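Local coordinates for putative methyl-accepting chemotaxis signal transduction protein (Campylobacter jejuni subsp. jejuni serotype O:2, PDB 4XMR), which is a chemoreceptor whose tandem PAS sensory domain binds isoleucine and probably passes the signal across the membrane to guide chemotaxis, at residues G88-S93 with E103-L108; G84-K89 with D109-D114; N77-Y82 with Y131-L136. All blocks are in the same frame, centred on the assembly; numbering follows the deposited sequence.

Interaction 1 (G88-S93 with E103-L108); sequences GKVLLS and ELRDDL
Val90 and Arg105 form one of the two hydrogen-bonded pairs of an antiparallel beta hairpin whose second arm, strand 103-105, is an edge strand of the ligand-binding PAS-type (Cache) sheet; Leu92 and Glu103 form the other, with the non-hydrogen-bonded pair Leu91-Leu104 between them. Three backbone bonds tie the arms together. Val90 N gives to Arg105 O at 2.9 Å and Arg105 N returns to Val90 O at 2.8 Å, while Leu92 N reaches Glu103 O in a nearly straight bond (170°). Weaker CA-H...O contacts fill the gaps, among them Leu104 CA to Val90 O at 3.2 Å.

Water extends this pairing beyond both of its ends. One molecule donates to Gly88 O and Arg105 O and accepts from Leu108 N, bridging the two strands where they leave the sheet; another links Leu92 O to Glu103 N.

Apolar contacts divide between the two faces. On the face of Leu91 and Leu104, the CD2 methyl of Leu104 lies 3.8 Å from Leu91 CB, and its CD1 meets Lys89 CD where the two side chains cross at about a right angle; helix 58-76 packs against this face, and its Glu58 takes the ammonium of Lys89 in a salt bridge. On the other face, Val90 CG1, in the conformer described (one of two), touches Leu108 CD1 at 3.6 Å. Both residues also touch the bound isoleucine, so the hairpin and the loop after it supply part of the pocket wall. Leu92 and Arg105 run side by side in the same direction.

A second salt bridge stays within 103-108. The Arg105 chain is bent at chi2 and chi3, and its NH2 meets the syn side of Asp107 OD1 at 2.8 Å.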
loop_
_atom_site.group_PDB
_atom_site.type_symbol
_atom_site.label_atom_id
_atom_site.label_comp_id
_atom_site.label_asym_id
_atom_site.label_seq_id
_atom_site.Cartn_x
_atom_site.Cartn_y
_atom_site.Cartn_z
ATOM N N GLY B 88 -19.391 -26.640 -10.165
ATOM C CA GLY B 88 -19.370 -25.583 -11.156
ATOM C C GLY B 88 -20.040 -24.308 -10.691
ATOM O O GLY B 88 -19.908 -23.271 -11.332
ATOM N N LYS B 89 -20.764 -24.383 -9.579
ATOM C CA LYS B 89 -21.432 -23.209 -9.043
ATOM C C LYS B 89 -20.412 -22.326 -8.333
ATOM O O LYS B 89 -19.357 -22.796 -7.888
ATOM C CB LYS B 89 -22.556 -23.602 -8.084
ATOM C CG LYS B 89 -23.660 -24.416 -8.738
ATOM C CD LYS B 89 -24.834 -24.590 -7.795
ATOM C CE LYS B 89 -25.924 -25.460 -8.406
ATOM N NZ LYS B 89 -27.048 -25.669 -7.447
ATOM N N VAL B 90 -20.716 -21.043 -8.224
ATOM C CA VAL B 90 -19.809 -20.133 -7.544
ATOM C C VAL B 90 -20.591 -19.215 -6.615
ATOM O O VAL B 90 -21.613 -18.655 -7.004
ATOM C CB VAL B 90 -18.944 -19.337 -8.545
ATOM C CG1 VAL B 90 -19.810 -18.549 -9.501
ATOM C CG2 VAL B 90 -17.998 -18.411 -7.815
ATOM N N LEU B 91 -20.128 -19.101 -5.374
ATOM C CA LEU B 91 -20.717 -18.184 -4.428
ATOM C C LEU B 91 -19.999 -16.850 -4.609
ATOM O O LEU B 91 -18.811 -16.736 -4.308
ATOM C CB LEU B 91 -20.553 -18.709 -3.012
ATOM C CG LEU B 91 -21.188 -17.844 -1.922
ATOM C CD1 LEU B 91 -22.709 -17.791 -2.079
ATOM C CD2 LEU B 91 -20.816 -18.360 -0.548
ATOM N N LEU B 92 -20.728 -15.850 -5.102
ATOM C CA LEU B 92 -20.137 -14.597 -5.571
ATOM C C LEU B 92 -20.564 -13.386 -4.753
ATOM O O LEU B 92 -21.757 -13.092 -4.657
ATOM C CB LEU B 92 -20.498 -14.377 -7.044
ATOM C CG LEU B 92 -20.065 -13.056 -7.686
ATOM C CD1 LEU B 92 -18.542 -12.871 -7.636
ATOM C CD2 LEU B 92 -20.566 -12.988 -9.116
ATOM N N SER B 93 -19.583 -12.708 -4.158
ATOM C CA SER B 93 -19.798 -11.429 -3.496
ATOM C C SER B 93 -19.279 -10.301 -4.396
ATOM O O SER B 93 -18.087 -10.287 -4.754
ATOM C CB SER B 93 -19.101 -11.398 -2.139
ATOM O OG SER B 93 -19.334 -10.172 -1.475
ATOM N N GLU B 103 -24.758 -14.840 -3.586
ATOM C CA GLU B 103 -25.587 -15.923 -4.083
ATOM C C GLU B 103 -24.768 -16.837 -4.979
ATOM O O GLU B 103 -23.664 -16.476 -5.421
ATOM C CB GLU B 103 -26.785 -15.371 -4.862
ATOM C CG GLU B 103 -27.770 -14.588 -4.014
ATOM C CD GLU B 103 -28.908 -14.016 -4.832
ATOM O OE1 GLU B 103 -28.792 -14.001 -6.076
ATOM O OE2 GLU B 103 -29.918 -13.585 -4.235
ATOM N N LEU B 104 -25.314 -18.023 -5.223
ATOM C CA LEU B 104 -24.704 -18.995 -6.118
ATOM C C LEU B 104 -25.053 -18.671 -7.560
ATOM O O LEU B 104 -26.219 -18.482 -7.899
ATOM C CB LEU B 104 -25.152 -20.422 -5.785
ATOM C CG LEU B 104 -24.614 -21.077 -4.519
ATOM C CD1 LEU B 104 -25.181 -22.479 -4.369
ATOM C CD2 LEU B 104 -23.096 -21.126 -4.527
ATOM N N ARG B 105 -24.031 -18.593 -8.401
ATOM C CA ARG B 105 -24.215 -18.449 -9.836
ATOM C C ARG B 105 -23.855 -19.790 -10.460
ATOM O O ARG B 105 -22.860 -20.399 -10.075
ATOM C CB ARG B 105 -23.284 -17.370 -10.396
ATOM C CG ARG B 105 -23.416 -15.979 -9.771
ATOM C CD ARG B 105 -24.542 -15.180 -10.406
ATOM N NE ARG B 105 -24.626 -15.395 -11.849
ATOM C CZ ARG B 105 -24.058 -14.618 -12.767
ATOM N NH1 ARG B 105 -23.352 -13.553 -12.403
ATOM N NH2 ARG B 105 -24.203 -14.905 -14.054
ATOM N N ASP B 106 -24.644 -20.262 -11.420
ATOM C CA ASP B 106 -24.352 -21.565 -12.010
ATOM C C ASP B 106 -23.894 -21.508 -13.469
ATOM O O ASP B 106 -23.688 -22.546 -14.094
ATOM C CB ASP B 106 -25.533 -22.536 -11.845
ATOM C CG ASP B 106 -26.826 -21.998 -12.427
ATOM O OD1 ASP B 106 -26.770 -21.132 -13.324
ATOM O OD2 ASP B 106 -27.904 -22.452 -11.992
ATOM N N ASP B 107 -23.717 -20.301 -13.999
ATOM C CA ASP B 107 -23.450 -20.133 -15.428
ATOM C C ASP B 107 -22.147 -19.399 -15.757
ATOM O O ASP B 107 -22.052 -18.736 -16.790
ATOM C CB ASP B 107 -24.626 -19.413 -16.096
ATOM C CG ASP B 107 -24.878 -18.033 -15.510
ATOM O OD1 ASP B 107 -24.297 -17.713 -14.450
ATOM O OD2 ASP B 107 -25.670 -17.271 -16.106
ATOM N N LEU B 108 -21.137 -19.531 -14.904
ATOM C CA LEU B 108 -19.895 -18.789 -15.110
ATOM C C LEU B 108 -18.723 -19.625 -15.632
ATOM O O LEU B 108 -17.602 -19.121 -15.730
ATOM C CB LEU B 108 -19.507 -18.026 -13.840
ATOM C CG LEU B 108 -20.477 -16.893 -13.504
ATOM C CD1 LEU B 108 -20.100 -16.182 -12.212
ATOM C CD2 LEU B 108 -20.543 -15.903 -14.660
HETATM O O HOH W 1 -21.000 -20.792 -12.271
HETATM O O HOH W 2 -24.184 -13.138 -5.660
#

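Interaction 2 (G84-K89 with D109-D114); sequences GLNNGK and DIKTKD. With ILE (isoleucine), chain E.
Lys111 reaches across to Asn86 in the turn 85-88, giving a compact example of how one lysine can hold two loops together. Its CB points toward the turn, and CG comes 4.1 Å from Asn86 O. CD passes closer to the same carbonyl, at 3.1 Å from Asn86 O. The chain then bends at chi3 (67°), which sets CE beside Asn86 OD1. At the tip, NZ donates to Asn86 OD1 at 3.0 Å, from above the amide carbonyl plane, and makes a weak second bond to Asn86 O. Asn86 meets it with CG anti to the backbone N (chi1 177°).

Beside these polar contacts, Ile110 is buried: its CG1 lies against Gly88 O, and CD1 packs directly on the glycine at 3.6 Å from Gly84 CA. A water joins the backbones, donating to Gly88 O and accepting from Ile110 N. The turn is type I, with Gly88 at a positive phi that suits glycine, and Asn87 OD1 closes an Asx turn by accepting from Lys89 N.

Further along, Lys113, at the N-cap position of helix 114-120, extends to the ligand and gives NZ to the isoleucine O at 2.8 Å. Thr134 OG1 and Leu108 O also bond this ammonium. The two lysines thus do different work: one joins loops through neutral oxygens, while the other probably offsets the charge of the ligand carboxylate.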
loop_
_atom_site.group_PDB
_atom_site.type_symbol
_atom_site.label_atom_id
_atom_site.label_comp_id
_atom_site.label_asym_id
_atom_site.label_seq_id
_atom_site.Cartn_x
_atom_site.Cartn_y
_atom_site.Cartn_z
ATOM N N GLY B 84 -15.510 -20.816 -5.799
ATOM C CA GLY B 84 -15.937 -21.713 -6.863
ATOM C C GLY B 84 -15.986 -23.156 -6.398
ATOM O O GLY B 84 -15.035 -23.647 -5.823
ATOM N N LEU B 85 -17.089 -23.844 -6.675
ATOM C CA LEU B 85 -17.263 -25.237 -6.241
ATOM C C LEU B 85 -17.009 -26.240 -7.373
ATOM O O LEU B 85 -17.083 -25.883 -8.545
ATOM C CB LEU B 85 -18.679 -25.436 -5.683
ATOM C CG LEU B 85 -19.105 -24.453 -4.585
ATOM C CD1 LEU B 85 -20.551 -24.674 -4.157
ATOM C CD2 LEU B 85 -18.169 -24.515 -3.380
ATOM N N ASN B 86 -16.737 -27.501 -7.027
ATOM C CA ASN B 86 -16.516 -28.531 -8.047
ATOM C C ASN B 86 -17.740 -28.800 -8.915
ATOM O O ASN B 86 -17.614 -29.235 -10.061
ATOM C CB ASN B 86 -16.003 -29.844 -7.439
ATOM C CG ASN B 86 -15.841 -30.951 -8.482
ATOM O OD1 ASN B 86 -15.011 -30.853 -9.390
ATOM N ND2 ASN B 86 -16.641 -32.008 -8.356
ATOM N N ASN B 87 -18.929 -28.535 -8.382
ATOM C CA ASN B 87 -20.133 -28.726 -9.182
ATOM C C ASN B 87 -20.317 -27.596 -10.190
ATOM O O ASN B 87 -21.270 -27.586 -10.964
ATOM C CB ASN B 87 -21.381 -28.950 -8.316
ATOM C CG ASN B 87 -21.829 -27.704 -7.566
ATOM O OD1 ASN B 87 -21.211 -26.644 -7.646
ATOM N ND2 ASN B 87 -22.929 -27.835 -6.836
ATOM N N GLY B 88 -19.391 -26.640 -10.165
ATOM C CA GLY B 88 -19.370 -25.583 -11.156
ATOM C C GLY B 88 -20.040 -24.308 -10.691
ATOM O O GLY B 88 -19.908 -23.271 -11.332
ATOM N N LYS B 89 -20.764 -24.383 -9.579
ATOM C CA LYS B 89 -21.432 -23.209 -9.043
ATOM C C LYS B 89 -20.412 -22.326 -8.333
ATOM O O LYS B 89 -19.357 -22.796 -7.888
ATOM C CB LYS B 89 -22.556 -23.602 -8.084
ATOM C CG LYS B 89 -23.660 -24.416 -8.738
ATOM C CD LYS B 89 -24.834 -24.590 -7.795
ATOM C CE LYS B 89 -25.924 -25.460 -8.406
ATOM N NZ LYS B 89 -27.048 -25.669 -7.447
ATOM N N ASP B 109 -18.988 -20.890 -15.960
ATOM C CA ASP B 109 -18.012 -21.768 -16.627
ATOM C C ASP B 109 -16.667 -21.841 -15.913
ATOM O O ASP B 109 -15.623 -21.670 -16.540
ATOM C CB ASP B 109 -17.758 -21.299 -18.061
ATOM C CG ASP B 109 -18.999 -21.346 -18.926
ATOM O OD1 ASP B 109 -19.811 -22.282 -18.767
ATOM O OD2 ASP B 109 -19.161 -20.440 -19.771
ATOM N N ILE B 110 -16.675 -22.102 -14.615
ATOM C CA ILE B 110 -15.454 -21.917 -13.839
ATOM C C ILE B 110 -14.419 -23.031 -13.957
ATOM O O ILE B 110 -13.223 -22.761 -13.873
ATOM C CB ILE B 110 -15.756 -21.676 -12.362
ATOM C CG1 ILE B 110 -16.309 -22.948 -11.717
ATOM C CG2 ILE B 110 -16.709 -20.508 -12.235
ATOM C CD1 ILE B 110 -16.365 -22.895 -10.221
ATOM N N LYS B 111 -14.866 -24.269 -14.163
ATOM C CA LYS B 111 -13.959 -25.412 -14.063
ATOM C C LYS B 111 -12.918 -25.463 -15.175
ATOM O O LYS B 111 -11.953 -26.214 -15.089
ATOM C CB LYS B 111 -14.731 -26.734 -13.986
ATOM C CG LYS B 111 -15.480 -26.927 -12.680
ATOM C CD LYS B 111 -16.082 -28.315 -12.582
ATOM C CE LYS B 111 -15.005 -29.380 -12.472
ATOM N NZ LYS B 111 -15.595 -30.737 -12.306
ATOM N N THR B 112 -13.111 -24.658 -16.211
ATOM C CA THR B 112 -12.148 -24.608 -17.296
ATOM C C THR B 112 -11.342 -23.313 -17.274
ATOM O O THR B 112 -10.604 -23.023 -18.211
ATOM C CB THR B 112 -12.836 -24.779 -18.677
ATOM O OG1 THR B 112 -13.956 -23.890 -18.764
ATOM C CG2 THR B 112 -13.315 -26.229 -18.883
ATOM N N LYS B 113 -11.474 -22.542 -16.199
ATOM C CA LYS B 113 -10.762 -21.271 -16.089
ATOM C C LYS B 113 -9.435 -21.401 -15.360
ATOM O O LYS B 113 -9.282 -22.243 -14.478
ATOM C CB LYS B 113 -11.642 -20.208 -15.429
ATOM C CG LYS B 113 -12.734 -19.737 -16.361
ATOM C CD LYS B 113 -13.552 -18.614 -15.779
ATOM C CE LYS B 113 -14.595 -18.127 -16.780
ATOM N NZ LYS B 113 -15.472 -17.054 -16.227
ATOM N N ASP B 114 -8.474 -20.569 -15.750
ATOM C CA ASP B 114 -7.123 -20.655 -15.211
ATOM C C ASP B 114 -7.073 -20.415 -13.708
ATOM O O ASP B 114 -6.394 -21.153 -12.988
ATOM C CB ASP B 114 -6.175 -19.698 -15.946
ATOM C CG ASP B 114 -5.458 -20.364 -17.111
ATOM O OD1 ASP B 114 -5.917 -21.429 -17.570
ATOM O OD2 ASP B 114 -4.433 -19.817 -17.567
HETATM N N ILE E . -13.366 -12.840 -12.581
HETATM C CA ILE E . -13.810 -14.224 -12.554
HETATM C C ILE E . -13.952 -14.704 -13.992
HETATM O O ILE E . -13.886 -15.895 -14.271
HETATM C CB ILE E . -15.134 -14.384 -11.760
HETATM C CG1 ILE E . -15.390 -15.863 -11.456
HETATM C CG2 ILE E . -16.307 -13.752 -12.497
HETATM C CD1 ILE E . -16.509 -16.104 -10.457
HETATM O OXT ILE E . -14.099 -13.888 -14.904
HETATM O O HOH W 3 -19.194 -23.369 -13.880
#

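Interaction 3 (N77-Y82 with Y131-L136); sequences NALNVY and YLDTVL. With ILE (isoleucine), chain E.
Leu79 and Leu136 are the pair with the nearest CA atoms, 8.5 Å apart, so side chains make this contact between strand 80-84, inside the six-stranded antiparallel PAS-type sheet, and the loop that follows strand 126-132. Leu79 and Asn80 form a classic beta bulge opposite Asp160. Leu79 then slides past Leu136 in the opposite direction, with Leu79 CG 3.7 Å from Leu136 CD1.

Beside this apolar patch, Asn80 and Asp133 reach each other tip to tip. ND2 donates to Asp133 OD2 at 3.0 Å, in the plane of its own amide but from above the carboxylate plane. Leu136 N grips the same oxygen from the opposite face at 2.8 Å, closing an Asx motif. Asp133 has CG anti to the backbone N (chi1 179°), and these two donors on OD2 position its carboxylate as OD1 accepts from the ligand N at 2.7 Å. The amide of Asn80 is itself second-shell: ND2 also bonds Asp160 OD2, another ligand acceptor, and OD1 takes Gln94.

The ammonium of the isoleucine also gives a bond to Tyr131 OH, which is bonded to Thr142 OG1 as well. On the ligand carboxylate, Thr134 holds OXT twice, through its backbone N and its OG1, and the same oxygen lies at the edge of the Tyr131 ring, in its plane. Charged main-chain groups of the amino acid are therefore read by polar atoms, whereas its side chain is received in part by the Tyr82 ring: the ligand CD1 sits over the ring centre, 3.6 Å above its plane.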
loop_
_atom_site.group_PDB
_atom_site.type_symbol
_atom_site.label_atom_id
_atom_site.label_comp_id
_atom_site.label_asym_id
_atom_site.label_seq_id
_atom_site.Cartn_x
_atom_site.Cartn_y
_atom_site.Cartn_z
ATOM N N ASN B 77 -12.151 -3.260 -0.425
ATOM C CA ASN B 77 -12.836 -2.774 -1.626
ATOM C C ASN B 77 -12.464 -3.591 -2.874
ATOM O O ASN B 77 -12.206 -3.040 -3.939
ATOM C CB ASN B 77 -12.594 -1.272 -1.852
ATOM C CG ASN B 77 -13.530 -0.684 -2.884
ATOM O OD1 ASN B 77 -14.673 -1.120 -3.015
ATOM N ND2 ASN B 77 -13.043 0.289 -3.645
ATOM N N ALA B 78 -12.435 -4.913 -2.736
ATOM C CA ALA B 78 -12.202 -5.780 -3.892
ATOM C C ALA B 78 -13.395 -5.718 -4.853
ATOM O O ALA B 78 -14.509 -5.379 -4.450
ATOM C CB ALA B 78 -11.962 -7.224 -3.442
ATOM N N LEU B 79 -13.185 -6.081 -6.118
ATOM C CA LEU B 79 -14.281 -6.041 -7.080
ATOM C C LEU B 79 -15.211 -7.247 -6.909
ATOM O O LEU B 79 -16.425 -7.095 -6.850
ATOM C CB LEU B 79 -13.741 -5.981 -8.506
ATOM C CG LEU B 79 -14.817 -5.689 -9.546
ATOM C CD1 LEU B 79 -15.290 -4.242 -9.385
ATOM C CD2 LEU B 79 -14.285 -5.959 -10.948
ATOM N N ASN B 80 -14.631 -8.442 -6.854
ATOM C CA ASN B 80 -15.368 -9.682 -6.666
ATOM C C ASN B 80 -14.586 -10.528 -5.676
ATOM O O ASN B 80 -13.349 -10.574 -5.730
ATOM C CB ASN B 80 -15.432 -10.501 -7.965
ATOM C CG ASN B 80 -16.203 -9.822 -9.077
ATOM O OD1 ASN B 80 -17.349 -9.403 -8.911
ATOM N ND2 ASN B 80 -15.594 -9.778 -10.246
ATOM N N VAL B 81 -15.293 -11.204 -4.782
ATOM C CA VAL B 81 -14.694 -12.194 -3.896
ATOM C C VAL B 81 -15.614 -13.402 -3.943
ATOM O O VAL B 81 -16.823 -13.244 -3.784
ATOM C CB VAL B 81 -14.538 -11.660 -2.459
ATOM C CG1 VAL B 81 -13.988 -12.735 -1.543
ATOM C CG2 VAL B 81 -13.641 -10.437 -2.433
ATOM N N TYR B 82 -15.074 -14.599 -4.174
ATOM C CA TYR B 82 -15.926 -15.730 -4.496
ATOM C C TYR B 82 -15.322 -17.070 -4.138
ATOM O O TYR B 82 -14.100 -17.210 -4.006
ATOM C CB TYR B 82 -16.310 -15.716 -5.983
ATOM C CG TYR B 82 -15.167 -15.465 -6.931
ATOM C CD1 TYR B 82 -14.804 -14.164 -7.261
ATOM C CD2 TYR B 82 -14.460 -16.516 -7.514
ATOM C CE1 TYR B 82 -13.762 -13.912 -8.139
ATOM C CE2 TYR B 82 -13.419 -16.277 -8.398
ATOM C CZ TYR B 82 -13.078 -14.973 -8.706
ATOM O OH TYR B 82 -12.048 -14.754 -9.595
ATOM N N TYR B 131 -7.097 -9.811 -17.010
ATOM C CA TYR B 131 -8.068 -10.216 -18.015
ATOM C C TYR B 131 -9.403 -9.529 -17.747
ATOM O O TYR B 131 -9.643 -9.004 -16.660
ATOM C CB TYR B 131 -8.252 -11.737 -18.007
ATOM C CG TYR B 131 -8.901 -12.239 -16.737
ATOM C CD1 TYR B 131 -8.145 -12.449 -15.590
ATOM C CD2 TYR B 131 -10.273 -12.484 -16.681
ATOM C CE1 TYR B 131 -8.734 -12.895 -14.420
ATOM C CE2 TYR B 131 -10.871 -12.931 -15.521
ATOM C CZ TYR B 131 -10.096 -13.134 -14.391
ATOM O OH TYR B 131 -10.695 -13.574 -13.230
ATOM N N LEU B 132 -10.276 -9.548 -18.743
ATOM C CA LEU B 132 -11.581 -8.923 -18.618
ATOM C C LEU B 132 -12.519 -9.777 -17.777
ATOM O O LEU B 132 -12.902 -10.876 -18.191
ATOM C CB LEU B 132 -12.187 -8.715 -20.007
ATOM C CG LEU B 132 -13.458 -7.873 -20.046
ATOM C CD1 LEU B 132 -13.177 -6.465 -19.545
ATOM C CD2 LEU B 132 -14.026 -7.838 -21.456
ATOM N N ASP B 133 -12.879 -9.275 -16.596
ATOM C CA ASP B 133 -13.835 -9.968 -15.727
ATOM C C ASP B 133 -15.097 -10.392 -16.474
ATOM O O ASP B 133 -15.706 -9.588 -17.171
ATOM C CB ASP B 133 -14.234 -9.080 -14.542
ATOM C CG ASP B 133 -15.247 -9.751 -13.635
ATOM O OD1 ASP B 133 -15.129 -10.972 -13.442
ATOM O OD2 ASP B 133 -16.153 -9.068 -13.121
ATOM N N THR B 134 -15.482 -11.656 -16.319
ATOM C CA THR B 134 -16.663 -12.198 -16.981
ATOM C C THR B 134 -17.933 -11.420 -16.652
ATOM O O THR B 134 -18.769 -11.180 -17.524
ATOM C CB THR B 134 -16.885 -13.682 -16.595
ATOM O OG1 THR B 134 -15.731 -14.444 -16.965
ATOM C CG2 THR B 134 -18.116 -14.251 -17.290
ATOM N N VAL B 135 -18.078 -11.018 -15.395
ATOM C CA VAL B 135 -19.330 -10.394 -14.972
ATOM C C VAL B 135 -19.332 -8.875 -15.152
ATOM O O VAL B 135 -20.159 -8.334 -15.886
ATOM C CB VAL B 135 -19.680 -10.743 -13.514
ATOM C CG1 VAL B 135 -21.057 -10.196 -13.164
ATOM C CG2 VAL B 135 -19.643 -12.249 -13.308
ATOM N N LEU B 136 -18.406 -8.188 -14.488
ATOM C CA LEU B 136 -18.460 -6.731 -14.432
ATOM C C LEU B 136 -17.690 -6.044 -15.556
ATOM O O LEU B 136 -17.715 -4.817 -15.671
ATOM C CB LEU B 136 -17.986 -6.228 -13.068
ATOM C CG LEU B 136 -18.878 -6.690 -11.911
ATOM C CD1 LEU B 136 -18.301 -6.238 -10.571
ATOM C CD2 LEU B 136 -20.307 -6.185 -12.082
HETATM N N ILE E . -13.366 -12.840 -12.581
HETATM C CA ILE E . -13.810 -14.224 -12.554
HETATM C C ILE E . -13.952 -14.704 -13.992
HETATM O O ILE E . -13.886 -15.895 -14.271
HETATM C CB ILE E . -15.134 -14.384 -11.760
HETATM C CG1 ILE E . -15.390 -15.863 -11.456
HETATM C CG2 ILE E . -16.307 -13.752 -12.497
HETATM C CD1 ILE E . -16.509 -16.104 -10.457
HETATM O OXT ILE E . -14.099 -13.888 -14.904
#

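Overall arrangement
All three interactions belong to one ligand-binding module, the first PDC sensor region, and each contributes residues to the pocket of a single isoleucine. Interactions 1 and 2 lie about 9 Å apart between centres and share Gly88 and Lys89, while interaction 3 is about 12 Å from the first and 15 Å from the second. Strands 80-84 and 90-94 are sheet neighbours, so interactions 1 and 3 reach the same sheet, and both of the other contacts are nested within the chain loop that interaction 3 closes. Residues distant in sequence thus converge: the hairpin and the loop after it give apolar wall, the 109-114 loop a lysine, and the 131-136 loop polar ligand contacts, consistent with amino-acid sensing.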